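Local coordinates for protein profilin-1A (Acanthamoeba castellanii, PDB 1ACF) that binds monomeric actin and phosphatidylinositol 4,5-bisphosphate, blocking actin polymerization at high concentration and promoting it at low concentration, at residues A48-F60 and V68-K80. Numbering follows the deposited sequence.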
loop_
_atom_site.group_PDB
_atom_site.type_symbol
_atom_site.label_atom_id
_atom_site.label_comp_id
_atom_site.label_asym_id
_atom_site.label_seq_id
_atom_site.Cartn_x
_atom_site.Cartn_y
_atom_site.Cartn_z
ATOM N N ALA A 48 -10.527 6.257 -2.385
ATOM C CA ALA A 48 -10.559 5.524 -3.668
ATOM C C ALA A 48 -11.004 4.077 -3.452
ATOM O O ALA A 48 -11.504 3.448 -4.412
ATOM C CB ALA A 48 -9.221 5.669 -4.375
ATOM N N PHE A 49 -10.787 3.571 -2.240
ATOM C CA PHE A 49 -11.240 2.158 -2.021
ATOM C C PHE A 49 -12.790 2.170 -2.177
ATOM O O PHE A 49 -13.349 1.193 -2.720
ATOM C CB PHE A 49 -10.704 1.507 -0.794
ATOM C CG PHE A 49 -9.315 0.920 -0.949
ATOM C CD1 PHE A 49 -9.100 -0.213 -1.712
ATOM C CD2 PHE A 49 -8.238 1.556 -0.326
ATOM C CE1 PHE A 49 -7.828 -0.746 -1.844
ATOM C CE2 PHE A 49 -6.949 0.993 -0.428
ATOM C CZ PHE A 49 -6.752 -0.145 -1.177
ATOM N N ASN A 50 -13.371 3.268 -1.766
ATOM C CA ASN A 50 -14.850 3.499 -1.916
ATOM C C ASN A 50 -15.189 3.863 -3.348
ATOM O O ASN A 50 -15.898 3.122 -4.071
ATOM C CB ASN A 50 -15.231 4.509 -0.815
ATOM C CG ASN A 50 -14.858 3.841 0.535
ATOM O OD1 ASN A 50 -15.102 2.600 0.626
ATOM N ND2 ASN A 50 -14.294 4.569 1.475
ATOM N N ASN A 51 -14.679 4.960 -3.854
ATOM C CA ASN A 51 -14.981 5.342 -5.282
ATOM C C ASN A 51 -13.613 5.592 -5.943
ATOM O O ASN A 51 -12.990 6.537 -5.438
ATOM C CB ASN A 51 -15.866 6.600 -5.288
ATOM C CG ASN A 51 -16.127 7.040 -6.736
ATOM O OD1 ASN A 51 -15.898 6.274 -7.680
ATOM N ND2 ASN A 51 -16.632 8.249 -6.923
ATOM N N ALA A 52 -13.221 4.781 -6.853
ATOM C CA ALA A 52 -11.975 4.864 -7.575
ATOM C C ALA A 52 -12.108 5.696 -8.868
ATOM O O ALA A 52 -11.330 5.428 -9.785
ATOM C CB ALA A 52 -11.510 3.464 -8.005
ATOM N N ASP A 53 -13.074 6.602 -8.932
ATOM C CA ASP A 53 -13.271 7.453 -10.132
ATOM C C ASP A 53 -12.045 8.341 -10.366
ATOM O O ASP A 53 -11.369 8.243 -11.399
ATOM C CB ASP A 53 -14.528 8.327 -9.974
ATOM C CG ASP A 53 -15.716 7.766 -10.765
ATOM O OD1 ASP A 53 -15.543 6.882 -11.629
ATOM O OD2 ASP A 53 -16.816 8.296 -10.433
ATOM N N ALA A 54 -11.840 9.181 -9.352
ATOM C CA ALA A 54 -10.707 10.103 -9.337
ATOM C C ALA A 54 -9.443 9.389 -9.851
ATOM O O ALA A 54 -9.052 9.650 -11.012
ATOM C CB ALA A 54 -10.498 10.656 -7.928
ATOM N N ILE A 55 -8.905 8.546 -9.021
ATOM C CA ILE A 55 -7.722 7.737 -9.137
ATOM C C ILE A 55 -7.563 6.948 -10.391
ATOM O O ILE A 55 -6.455 6.789 -10.965
ATOM C CB ILE A 55 -7.566 6.860 -7.829
ATOM C CG1 ILE A 55 -6.698 7.612 -6.771
ATOM C CG2 ILE A 55 -7.065 5.432 -7.989
ATOM C CD1 ILE A 55 -7.274 8.975 -6.301
ATOM N N ARG A 56 -8.617 6.349 -10.916
ATOM C CA ARG A 56 -8.529 5.530 -12.143
ATOM C C ARG A 56 -8.062 6.398 -13.301
ATOM O O ARG A 56 -7.225 6.037 -14.161
ATOM C CB ARG A 56 -9.884 4.829 -12.370
ATOM C CG ARG A 56 -9.959 3.618 -13.219
ATOM C CD ARG A 56 -9.512 2.312 -12.644
ATOM N NE ARG A 56 -10.543 1.798 -11.754
ATOM C CZ ARG A 56 -11.824 1.619 -12.095
ATOM N NH1 ARG A 56 -12.290 1.637 -13.339
ATOM N NH2 ARG A 56 -12.759 1.691 -11.105
ATOM N N ALA A 57 -8.585 7.627 -13.358
ATOM C CA ALA A 57 -8.206 8.520 -14.452
ATOM C C ALA A 57 -7.001 9.376 -14.155
ATOM O O ALA A 57 -6.274 9.684 -15.127
ATOM C CB ALA A 57 -9.403 9.358 -14.901
ATOM N N GLY A 58 -6.748 9.838 -12.953
ATOM C CA GLY A 58 -5.646 10.722 -12.619
ATOM C C GLY A 58 -4.440 10.119 -11.974
ATOM O O GLY A 58 -3.449 10.886 -11.884
ATOM N N GLY A 59 -4.394 8.894 -11.560
ATOM C CA GLY A 59 -3.272 8.258 -10.851
ATOM C C GLY A 59 -3.319 8.760 -9.399
ATOM O O GLY A 59 -4.272 9.499 -9.030
ATOM N N PHE A 60 -2.321 8.417 -8.596
ATOM C CA PHE A 60 -2.256 8.846 -7.180
ATOM C C PHE A 60 -0.817 9.091 -6.728
ATOM O O PHE A 60 0.153 8.533 -7.239
ATOM C CB PHE A 60 -2.913 7.795 -6.231
ATOM C CG PHE A 60 -2.491 6.348 -6.397
ATOM C CD1 PHE A 60 -2.758 5.634 -7.569
ATOM C CD2 PHE A 60 -1.836 5.689 -5.360
ATOM C CE1 PHE A 60 -2.402 4.317 -7.730
ATOM C CE2 PHE A 60 -1.469 4.366 -5.506
ATOM C CZ PHE A 60 -1.721 3.661 -6.695
ATOM N N VAL A 68 0.514 5.634 -11.716
ATOM C CA VAL A 68 -0.695 5.526 -12.548
ATOM C C VAL A 68 -1.314 4.210 -12.072
ATOM O O VAL A 68 -0.552 3.296 -11.775
ATOM C CB VAL A 68 -0.493 5.640 -14.059
ATOM C CG1 VAL A 68 0.223 6.949 -14.408
ATOM C CG2 VAL A 68 0.130 4.427 -14.710
ATOM N N THR A 69 -2.650 4.207 -12.032
ATOM C CA THR A 69 -3.435 3.072 -11.598
ATOM C C THR A 69 -3.523 1.915 -12.586
ATOM O O THR A 69 -4.069 2.077 -13.681
ATOM C CB THR A 69 -4.916 3.508 -11.228
ATOM O OG1 THR A 69 -4.759 4.690 -10.418
ATOM C CG2 THR A 69 -5.693 2.389 -10.541
ATOM N N LEU A 70 -2.988 0.789 -12.150
ATOM C CA LEU A 70 -3.009 -0.442 -12.936
ATOM C C LEU A 70 -4.342 -1.215 -12.669
ATOM O O LEU A 70 -4.955 -1.671 -13.628
ATOM C CB LEU A 70 -1.812 -1.269 -12.577
ATOM C CG LEU A 70 -0.500 -1.357 -13.256
ATOM C CD1 LEU A 70 0.444 -2.178 -12.338
ATOM C CD2 LEU A 70 -0.650 -2.055 -14.600
ATOM N N ARG A 71 -4.717 -1.334 -11.424
ATOM C CA ARG A 71 -5.891 -2.015 -10.857
ATOM C C ARG A 71 -6.532 -1.314 -9.667
ATOM O O ARG A 71 -5.823 -0.851 -8.732
ATOM C CB ARG A 71 -5.403 -3.453 -10.560
ATOM C CG ARG A 71 -6.032 -4.212 -9.437
ATOM C CD ARG A 71 -5.801 -5.684 -9.440
ATOM N NE ARG A 71 -6.092 -6.343 -8.184
ATOM C CZ ARG A 71 -6.225 -7.640 -7.889
ATOM N NH1 ARG A 71 -6.232 -8.613 -8.803
ATOM N NH2 ARG A 71 -6.391 -8.098 -6.637
ATOM N N ALA A 72 -7.852 -1.131 -9.569
ATOM C CA ALA A 72 -8.605 -0.503 -8.482
ATOM C C ALA A 72 -10.019 -1.146 -8.307
ATOM O O ALA A 72 -10.895 -1.154 -9.184
ATOM C CB ALA A 72 -8.816 1.000 -8.508
ATOM N N ASP A 73 -10.154 -1.694 -7.131
ATOM C CA ASP A 73 -11.361 -2.386 -6.619
ATOM C C ASP A 73 -11.534 -2.036 -5.143
ATOM O O ASP A 73 -10.890 -1.075 -4.659
ATOM C CB ASP A 73 -11.383 -3.832 -6.995
ATOM C CG ASP A 73 -10.320 -4.762 -6.557
ATOM O OD1 ASP A 73 -10.038 -4.894 -5.360
ATOM O OD2 ASP A 73 -9.764 -5.528 -7.367
ATOM N N ASP A 74 -12.340 -2.794 -4.480
ATOM C CA ASP A 74 -12.724 -2.641 -3.064
ATOM C C ASP A 74 -11.678 -3.200 -2.119
ATOM O O ASP A 74 -11.643 -2.826 -0.945
ATOM C CB ASP A 74 -14.110 -3.285 -2.814
ATOM C CG ASP A 74 -15.142 -2.724 -3.783
ATOM O OD1 ASP A 74 -15.248 -1.472 -3.870
ATOM O OD2 ASP A 74 -15.791 -3.512 -4.478
ATOM N N ARG A 75 -10.834 -4.059 -2.731
ATOM C CA ARG A 75 -9.768 -4.624 -1.877
ATOM C C ARG A 75 -8.367 -4.195 -2.286
ATOM O O ARG A 75 -7.526 -3.966 -1.409
ATOM C CB ARG A 75 -9.881 -6.157 -1.765
ATOM C CG ARG A 75 -8.748 -6.792 -0.890
ATOM C CD ARG A 75 -8.387 -8.083 -1.471
ATOM N NE ARG A 75 -7.399 -8.861 -0.911
ATOM C CZ ARG A 75 -7.179 -9.715 0.067
ATOM N NH1 ARG A 75 -8.093 -10.104 0.947
ATOM N NH2 ARG A 75 -5.963 -10.303 0.178
ATOM N N SER A 76 -8.105 -4.039 -3.568
ATOM C CA SER A 76 -6.773 -3.748 -4.088
ATOM C C SER A 76 -6.616 -2.645 -5.089
ATOM O O SER A 76 -7.254 -2.800 -6.144
ATOM C CB SER A 76 -6.383 -5.027 -4.902
ATOM O OG SER A 76 -6.123 -6.055 -3.951
ATOM N N ILE A 77 -5.698 -1.735 -4.801
ATOM C CA ILE A 77 -5.292 -0.670 -5.710
ATOM C C ILE A 77 -3.767 -0.814 -6.000
ATOM O O ILE A 77 -2.894 -0.703 -5.112
ATOM C CB ILE A 77 -5.594 0.775 -5.229
ATOM C CG1 ILE A 77 -7.128 1.061 -5.283
ATOM C CG2 ILE A 77 -4.818 1.841 -6.146
ATOM C CD1 ILE A 77 -7.498 2.297 -4.374
ATOM N N TYR A 78 -3.477 -1.016 -7.262
ATOM C CA TYR A 78 -2.093 -1.157 -7.739
ATOM C C TYR A 78 -1.689 0.090 -8.589
ATOM O O TYR A 78 -2.410 0.582 -9.468
ATOM C CB TYR A 78 -1.911 -2.454 -8.502
ATOM C CG TYR A 78 -2.004 -3.752 -7.717
ATOM C CD1 TYR A 78 -2.379 -3.851 -6.377
ATOM C CD2 TYR A 78 -1.847 -4.942 -8.437
ATOM C CE1 TYR A 78 -2.546 -5.091 -5.760
ATOM C CE2 TYR A 78 -2.009 -6.182 -7.856
ATOM C CZ TYR A 78 -2.342 -6.248 -6.498
ATOM O OH TYR A 78 -2.448 -7.513 -5.983
ATOM N N GLY A 79 -0.477 0.538 -8.265
ATOM C CA GLY A 79 0.182 1.686 -8.902
ATOM C C GLY A 79 1.486 1.234 -9.581
ATOM O O GLY A 79 2.160 0.287 -9.089
ATOM N N LYS A 80 1.757 1.924 -10.666
ATOM C CA LYS A 80 2.976 1.604 -11.449
ATOM C C LYS A 80 3.577 2.939 -11.890
ATOM O O LYS A 80 2.845 3.858 -12.272
ATOM C CB LYS A 80 2.770 0.736 -12.673
ATOM C CG LYS A 80 4.060 0.230 -13.320
ATOM C CD LYS A 80 3.852 -0.245 -14.775
ATOM C CE LYS A 80 3.520 0.925 -15.692
ATOM N NZ LYS A 80 2.811 0.447 -16.916
HETATM O O HOH W 1 -12.242 1.357 -5.960
HETATM O O HOH W 2 -4.170 6.591 -13.406
#
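The chain of Gly-59 passes Val-68 with CA atoms 4.1 Å apart, and Phe-49 CA lies 5.1 Å from Asp-74 CA. The last turn of helix 39-50, helix 53-58 and the residues after it pack on the hairpin of strands 65-72 and 76-81. Ile-77 stands between two phenylalanines. With CG1 anti to the carbonyl carbon (chi1 -71°) and CG2 anti to the backbone N, its branches diverge: CD1 sits over the centre of the Phe-49 ring, 3.9 Å from the centroid and 5° off the normal, a CH-pi contact, and also touches Ala-48 CB, while CG2 meets Phe-60 CZ at 3.6 Å. The rim of Phe-49 follows the hairpin turn, with CE1 3.3 Å from Arg-75 O; that turn is held by Asp-73 OD1, which accepts from the backbone N of both Arg-75 and Ser-76, an Asx motif. Phe-60 CZ lies 3.5 Å from Gly-79 CA, the ring resting against the strand backbone. Thr-69 OG1 donates to Ile-55 O at 2.8 Å, from above the carbonyl plane, while Gly-59 N reaches the same oxygen from the opposite face. Farther out, Ala-52 CB packs on Ala-72 CB. The helical connection is thus fastened to the profilin sheet mainly by apolar packing around Ile-77, with one direct side-chain hydrogen bond near the C-terminal end of helix 53-58.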